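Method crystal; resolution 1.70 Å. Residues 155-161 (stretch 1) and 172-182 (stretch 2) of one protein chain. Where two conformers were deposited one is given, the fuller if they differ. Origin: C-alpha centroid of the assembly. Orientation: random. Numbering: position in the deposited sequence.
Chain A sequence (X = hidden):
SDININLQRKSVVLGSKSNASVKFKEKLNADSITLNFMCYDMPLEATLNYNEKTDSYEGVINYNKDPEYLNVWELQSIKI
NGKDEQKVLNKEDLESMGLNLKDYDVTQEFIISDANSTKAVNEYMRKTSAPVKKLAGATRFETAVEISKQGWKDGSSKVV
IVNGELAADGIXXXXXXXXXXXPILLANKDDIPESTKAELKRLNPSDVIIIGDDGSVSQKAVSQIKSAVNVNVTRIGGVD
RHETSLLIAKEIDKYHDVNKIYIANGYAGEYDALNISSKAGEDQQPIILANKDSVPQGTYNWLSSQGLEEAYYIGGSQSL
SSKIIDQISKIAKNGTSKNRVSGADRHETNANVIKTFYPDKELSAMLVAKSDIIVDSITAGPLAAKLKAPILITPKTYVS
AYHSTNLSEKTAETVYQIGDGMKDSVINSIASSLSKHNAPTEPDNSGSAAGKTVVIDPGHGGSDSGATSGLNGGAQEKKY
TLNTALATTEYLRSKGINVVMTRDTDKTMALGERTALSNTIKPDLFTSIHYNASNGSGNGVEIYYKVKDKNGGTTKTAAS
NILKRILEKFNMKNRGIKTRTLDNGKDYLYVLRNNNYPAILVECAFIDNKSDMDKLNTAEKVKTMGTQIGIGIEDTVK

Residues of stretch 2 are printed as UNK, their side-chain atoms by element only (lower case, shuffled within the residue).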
ATOM      1  N   GLY A 155     -24.028   7.133   9.943  1.00 17.41           N
ATOM      2  CA  GLY A 155     -24.736   5.849   9.861  1.00 16.70           C
ATOM      3  C   GLY A 155     -24.550   5.146   8.530  1.00 20.47           C
ATOM      4  O   GLY A 155     -23.915   5.668   7.616  1.00 18.41           O
ATOM      5  N   SER A 156     -25.132   3.943   8.396  1.00 17.66           N
ATOM      6  CA  SER A 156     -25.010   3.213   7.124  1.00 17.09           C
ATOM      7  C   SER A 156     -26.205   2.275   6.994  1.00 19.51           C
ATOM      8  O   SER A 156     -26.481   1.560   7.976  1.00 20.61           O
ATOM      9  CB  SER A 156     -23.735   2.362   7.122  1.00 21.20           C
ATOM     10  OG  SER A 156     -23.577   1.870   5.790  1.00 20.51           O
ATOM     11  N   SER A 157     -26.873   2.215   5.823  1.00 18.30           N
ATOM     12  CA  SER A 157     -28.032   1.293   5.787  1.00 18.44           C
ATOM     13  C   SER A 157     -27.575  -0.158   5.661  1.00 19.40           C
ATOM     14  O   SER A 157     -28.324  -1.059   6.002  1.00 18.38           O
ATOM     15  CB  SER A 157     -28.991   1.680   4.661  1.00 23.91           C
ATOM     16  OG  SER A 157     -28.293   1.520   3.445  1.00 33.43           O
ATOM     17  N   LYS A 158     -26.355  -0.390   5.188  1.00 18.73           N
ATOM     18  CA  LYS A 158     -25.808  -1.748   5.088  1.00 16.27           C
ATOM     19  C   LYS A 158     -24.485  -1.841   5.850  1.00 20.09           C
ATOM     20  O   LYS A 158     -23.752  -0.834   5.961  1.00 18.67           O
ATOM     21  CB  LYS A 158     -25.495  -2.130   3.641  1.00 17.34           C
ATOM     22  CG  LYS A 158     -26.754  -2.258   2.762  1.00 23.26           C
ATOM     23  CD  LYS A 158     -26.340  -2.553   1.268  1.00 26.03           C
ATOM     24  CE  LYS A 158     -27.398  -3.319   0.506  1.00 31.75           C
ATOM     25  NZ  LYS A 158     -28.543  -2.472   0.266  1.00 42.51           N
ATOM     26  N   VAL A 159     -24.194  -3.004   6.390  1.00 17.78           N
ATOM     27  CA  VAL A 159     -22.929  -3.304   7.045  1.00 16.28           C
ATOM     28  C   VAL A 159     -22.508  -4.669   6.534  1.00 20.65           C
ATOM     29  O   VAL A 159     -23.338  -5.592   6.520  1.00 18.88           O
ATOM     30  CB  VAL A 159     -22.993  -3.351   8.608  1.00 16.94           C
ATOM     31  CG1 VAL A 159     -21.611  -3.720   9.202  1.00 15.87           C
ATOM     32  CG2 VAL A 159     -23.455  -1.979   9.169  1.00 18.43           C
ATOM     33  N   VAL A 160     -21.227  -4.808   6.142  1.00 18.68           N
ATOM     34  CA  VAL A 160     -20.700  -6.097   5.723  1.00 17.50           C
ATOM     35  C   VAL A 160     -20.023  -6.703   6.921  1.00 19.58           C
ATOM     36  O   VAL A 160     -19.307  -6.030   7.667  1.00 21.05           O
ATOM     37  CB  VAL A 160     -19.734  -5.927   4.544  1.00 18.19           C
ATOM     38  CG1 VAL A 160     -19.008  -7.290   4.205  1.00 18.27           C
ATOM     39  CG2 VAL A 160     -20.526  -5.413   3.354  1.00 17.13           C
ATOM     40  N   ILE A 161     -20.213  -8.005   7.118  1.00 18.78           N
ATOM     41  CA  ILE A 161     -19.564  -8.632   8.269  1.00 17.12           C
ATOM     42  C   ILE A 161     -18.699  -9.807   7.760  1.00 22.41           C
ATOM     43  O   ILE A 161     -19.145 -10.547   6.896  1.00 22.98           O
ATOM     44  CB  ILE A 161     -20.711  -9.216   9.154  1.00 22.22           C
ATOM     45  CG1 ILE A 161     -21.437  -8.069   9.947  1.00 24.98           C
ATOM     46  CG2 ILE A 161     -20.074 -10.230  10.117  1.00 25.02           C
ATOM     47  CD1 ILE A 161     -20.671  -7.665  11.197  1.00 24.30           C
ATOM     48  N   UNK A 172     -12.014 -10.494  -0.637  1.00 22.43           N
ATOM     49  CA  UNK A 172     -12.574  -9.949  -1.892  1.00 18.40           C
ATOM     50  C   UNK A 172     -13.858  -9.125  -1.531  1.00 20.01           C
ATOM     51  O   UNK A 172     -14.574  -8.670  -2.438  1.00 23.42           O
ATOM     52  c   UNK A 172     -12.959 -11.089  -2.865  1.00 23.71           C
ATOM     53  c   UNK A 172     -11.668 -11.826  -3.378  1.00 25.61           C
ATOM     54  o   UNK A 172     -13.804 -11.984  -2.162  1.00 30.66           O
ATOM     55  N   UNK A 173     -14.108  -8.922  -0.242  1.00 22.79           N
ATOM     56  CA  UNK A 173     -15.288  -8.163   0.247  1.00 21.80           C
ATOM     57  C   UNK A 173     -15.168  -6.676   0.016  1.00 20.25           C
ATOM     58  O   UNK A 173     -16.202  -6.054  -0.108  1.00 19.97           O
ATOM     59  c   UNK A 173     -15.463  -8.388   1.733  1.00 21.08           C
ATOM     60  N   UNK A 174     -13.930  -6.068  -0.097  1.00 21.12           N
ATOM     61  CA  UNK A 174     -13.877  -4.602  -0.237  1.00 18.93           C
ATOM     62  C   UNK A 174     -14.589  -4.054  -1.409  1.00 18.66           C
ATOM     63  O   UNK A 174     -15.289  -3.064  -1.248  1.00 17.55           O
ATOM     64  o   UNK A 174     -11.977  -4.271   1.187  1.00 23.11           O
ATOM     65  c   UNK A 174     -12.268  -2.631  -0.518  1.00 20.68           C
ATOM     66  c   UNK A 174     -12.383  -4.071  -0.162  1.00 20.47           C
ATOM     67  N   UNK A 175     -14.477  -4.620  -2.639  1.00 20.17           N
ATOM     68  CA  UNK A 175     -15.205  -4.033  -3.773  1.00 18.14           C
ATOM     69  C   UNK A 175     -16.749  -4.061  -3.602  1.00 16.72           C
ATOM     70  O   UNK A 175     -17.457  -3.210  -4.124  1.00 20.45           O
ATOM     71  c   UNK A 175     -14.715  -4.876  -4.980  1.00 19.55           C
ATOM     72  c   UNK A 175     -13.525  -5.660  -3.083  1.00 22.67           C
ATOM     73  c   UNK A 175     -13.360  -5.328  -4.555  1.00 20.82           C
ATOM     74  N   UNK A 176     -17.241  -5.081  -2.888  1.00 18.49           N
ATOM     75  CA  UNK A 176     -18.699  -5.136  -2.651  1.00 18.37           C
ATOM     76  C   UNK A 176     -19.078  -4.116  -1.566  1.00 16.93           C
ATOM     77  O   UNK A 176     -20.072  -3.417  -1.709  1.00 19.42           O
ATOM     78  c   UNK A 176     -20.873  -8.170  -1.528  1.00 25.42           C
ATOM     79  c   UNK A 176     -20.605  -6.695  -1.882  1.00 17.67           C
ATOM     80  c   UNK A 176     -19.057  -6.529  -2.168  1.00 16.39           C
ATOM     81  c   UNK A 176     -21.412  -6.351  -3.168  1.00 23.12           C
ATOM     82  N   UNK A 177     -18.316  -4.073  -0.434  1.00 17.42           N
ATOM     83  CA  UNK A 177     -18.600  -3.045   0.567  1.00 16.86           C
ATOM     84  C   UNK A 177     -18.557  -1.663  -0.069  1.00 17.33           C
ATOM     85  O   UNK A 177     -19.390  -0.817   0.282  1.00 17.69           O
ATOM     86  c   UNK A 177     -17.576  -3.109   1.715  1.00 16.59           C
ATOM     87  N   UNK A 178     -17.637  -1.436  -1.016  1.00 19.70           N
ATOM     88  CA  UNK A 178     -17.540  -0.139  -1.675  1.00 18.38           C
ATOM     89  C   UNK A 178     -18.734   0.092  -2.584  1.00 22.50           C
ATOM     90  O   UNK A 178     -19.222   1.229  -2.694  1.00 22.43           O
ATOM     91  o   UNK A 178     -15.143  -0.470  -1.745  0.79 27.28           O
ATOM     92  c   UNK A 178     -16.265  -0.034  -2.519  1.00 23.19           C
ATOM     93  N   UNK A 179     -19.224  -0.972  -3.248  1.00 18.99           N
ATOM     94  CA  UNK A 179     -20.396  -0.807  -4.093  1.00 17.95           C
ATOM     95  C   UNK A 179     -21.621  -0.427  -3.226  1.00 20.32           C
ATOM     96  O   UNK A 179     -22.450   0.382  -3.662  1.00 23.90           O
ATOM     97  c   UNK A 179     -20.682  -2.155  -4.823  1.00 21.53           C
ATOM     98  c   UNK A 179     -21.977  -2.104  -5.619  1.00 23.76           C
ATOM     99  o   UNK A 179     -19.569  -2.371  -5.729  1.00 21.58           O
ATOM    100  N   UNK A 180     -21.720  -1.013  -2.020  1.00 19.52           N
ATOM    101  CA  UNK A 180     -22.799  -0.647  -1.095  1.00 23.21           C
ATOM    102  C   UNK A 180     -22.507   0.687  -0.354  1.00 27.09           C
ATOM    103  O   UNK A 180     -23.415   1.244   0.272  1.00 29.89           O
ATOM    104  c   UNK A 180     -22.795  -4.135   0.467  1.00 20.57           C
ATOM    105  c   UNK A 180     -22.881  -1.655   0.047  1.00 22.10           C
ATOM    106  c   UNK A 180     -23.263  -3.081  -0.292  1.00 22.87           C
ATOM    107  c   UNK A 180     -24.521  -4.675  -1.620  1.00 22.50           C
ATOM    108  o   UNK A 180     -24.411  -7.003  -1.010  1.00 24.78           O
ATOM    109  c   UNK A 180     -24.130  -3.363  -1.341  1.00 22.10           C
ATOM    110  c   UNK A 180     -24.047  -5.703  -0.833  1.00 23.16           C
ATOM    111  c   UNK A 180     -23.185  -5.450   0.207  1.00 23.01           C
ATOM    112  N   UNK A 181     -21.258   1.131  -0.373  1.00 26.12           N
ATOM    113  CA  UNK A 181     -20.778   2.305   0.408  1.00 27.89           C
ATOM    114  C   UNK A 181     -21.068   1.950   1.882  1.00 27.39           C
ATOM    115  O   UNK A 181     -21.795   2.623   2.598  1.00 24.06           O
ATOM    116  o   UNK A 181     -19.740   4.765   1.231  1.00 39.84           O
ATOM    117  c   UNK A 181     -20.869   4.869   0.635  1.00 43.53           C
ATOM    118  c   UNK A 181     -21.463   3.621  -0.047  1.00 34.47           C
ATOM    119  o   UNK A 181     -21.524   5.932   0.582  1.00 47.97           O
ATOM    120  N   UNK A 182     -20.475   0.837   2.316  1.00 19.80           N
ATOM    121  CA  UNK A 182     -20.678   0.298   3.648  1.00 17.89           C
ATOM    122  C   UNK A 182     -19.368  -0.079   4.314  1.00 18.39           C
ATOM    123  O   UNK A 182     -18.416  -0.415   3.630  1.00 19.61           O
ATOM    124  c   UNK A 182     -21.484  -0.996   3.520  1.00 17.77           C
TER
HETATM  125  O   HOH W   1     -24.887   1.259   2.932  1.00 30.28           O

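Position 172 carries three side-chain atoms: a carbon bearing one oxygen and one carbon. This beta-branched hydroxyl pattern is threonine, and Thr-172, with chi1 at 53° (p), is out of reach of stretch 1 and takes no part in the contact.

Position 173 has a single side-chain carbon, CB, which lies 4.5 Å from Val-160 CG1, and its CA-to-CB bond points toward the strand. A lone carbon is alanine, Ala-173.

At position 174 the oxygen-and-carbon fork on the first side-chain carbon recurs, giving Thr-174. Its CA-to-CB bond points away from stretch 1. At position 175 three carbons close a ring onto the backbone nitrogen, which defines Pro-175; it too is out of reach.

Position 176 shows four carbons, forked at the second, as in leucine. The CA-to-CB bond of Leu-176 points sideways, and its side chain makes no contact with stretch 1.

Position 177 again has one carbon, a CB that sits 4.1 Å from Val-160 CG2, although the CA-to-CB bond points sideways. This is Ala-177. Helix and strand are close here, with Val-160 CA and Ala-177 CA 6.3 Å apart.

Position 178 holds one carbon followed by one oxygen, a serine. Ser-178 OG donates to Thr-174 O at 2.6 Å, turning its hydroxyl back on the helix. Position 179 has a carbon carrying one oxygen and one carbon, hence Thr-179, and its OG1 likewise donates to Pro-175 O at 2.8 Å. Neither side chain reaches stretch 1.

Position 180 has one carbon leading to a ring of six carbons that bears an oxygen. Lys-158 CD lies 3.7 Å from the centroid of this ring and 24° off its normal, so the lysine methylene packs over one face in a CH-pi contact, whereas Val-160 CG2 meets the ring edge. The hydroxylated ring is that of tyrosine, Tyr-180, and the edge contact is Val-160 CG2 to Tyr-180 CD2 at 3.9 Å. The hydroxyl is hydrogen-bonded elsewhere in the structure.

Position 181 has two carbons, the second carrying two oxygens; its CA-to-CB bond points sideways, and its backbone O is 3.7 Å from Ser-156 OG. A carboxylate on a short stem is aspartate. Asp-181 leaves helical geometry with positive phi (59°).

Position 182 has one carbon, a CB within 3.3 Å of Lys-158 O, and its CA-to-CB bond points toward stretch 1. This is alanine. Ala-182 N donates to Ala-177 O at 2.8 Å, holding the chain close to the helix end.

The contact joins an almost antiparallel strand and helix (171°, axes 9.1 Å apart) and buries 325 Å² in total. No direct hydrogen bond crosses it. Val-160 packs against Ala-173, Ala-177 and Tyr-180, while Lys-158 CD packs over one face of the Tyr-180 ring. Ser-156 OG donates within its own stretch to Lys-158 O at 2.7 Å. Polar bridging falls to water 1, which donates to Ser-156 OG (3.2 Å) and Tyr-180 O (3.0 Å) and accepts from Lys-158 N (3.2 Å).

Stretch 2, residues 172-182: TATPLASTYDA
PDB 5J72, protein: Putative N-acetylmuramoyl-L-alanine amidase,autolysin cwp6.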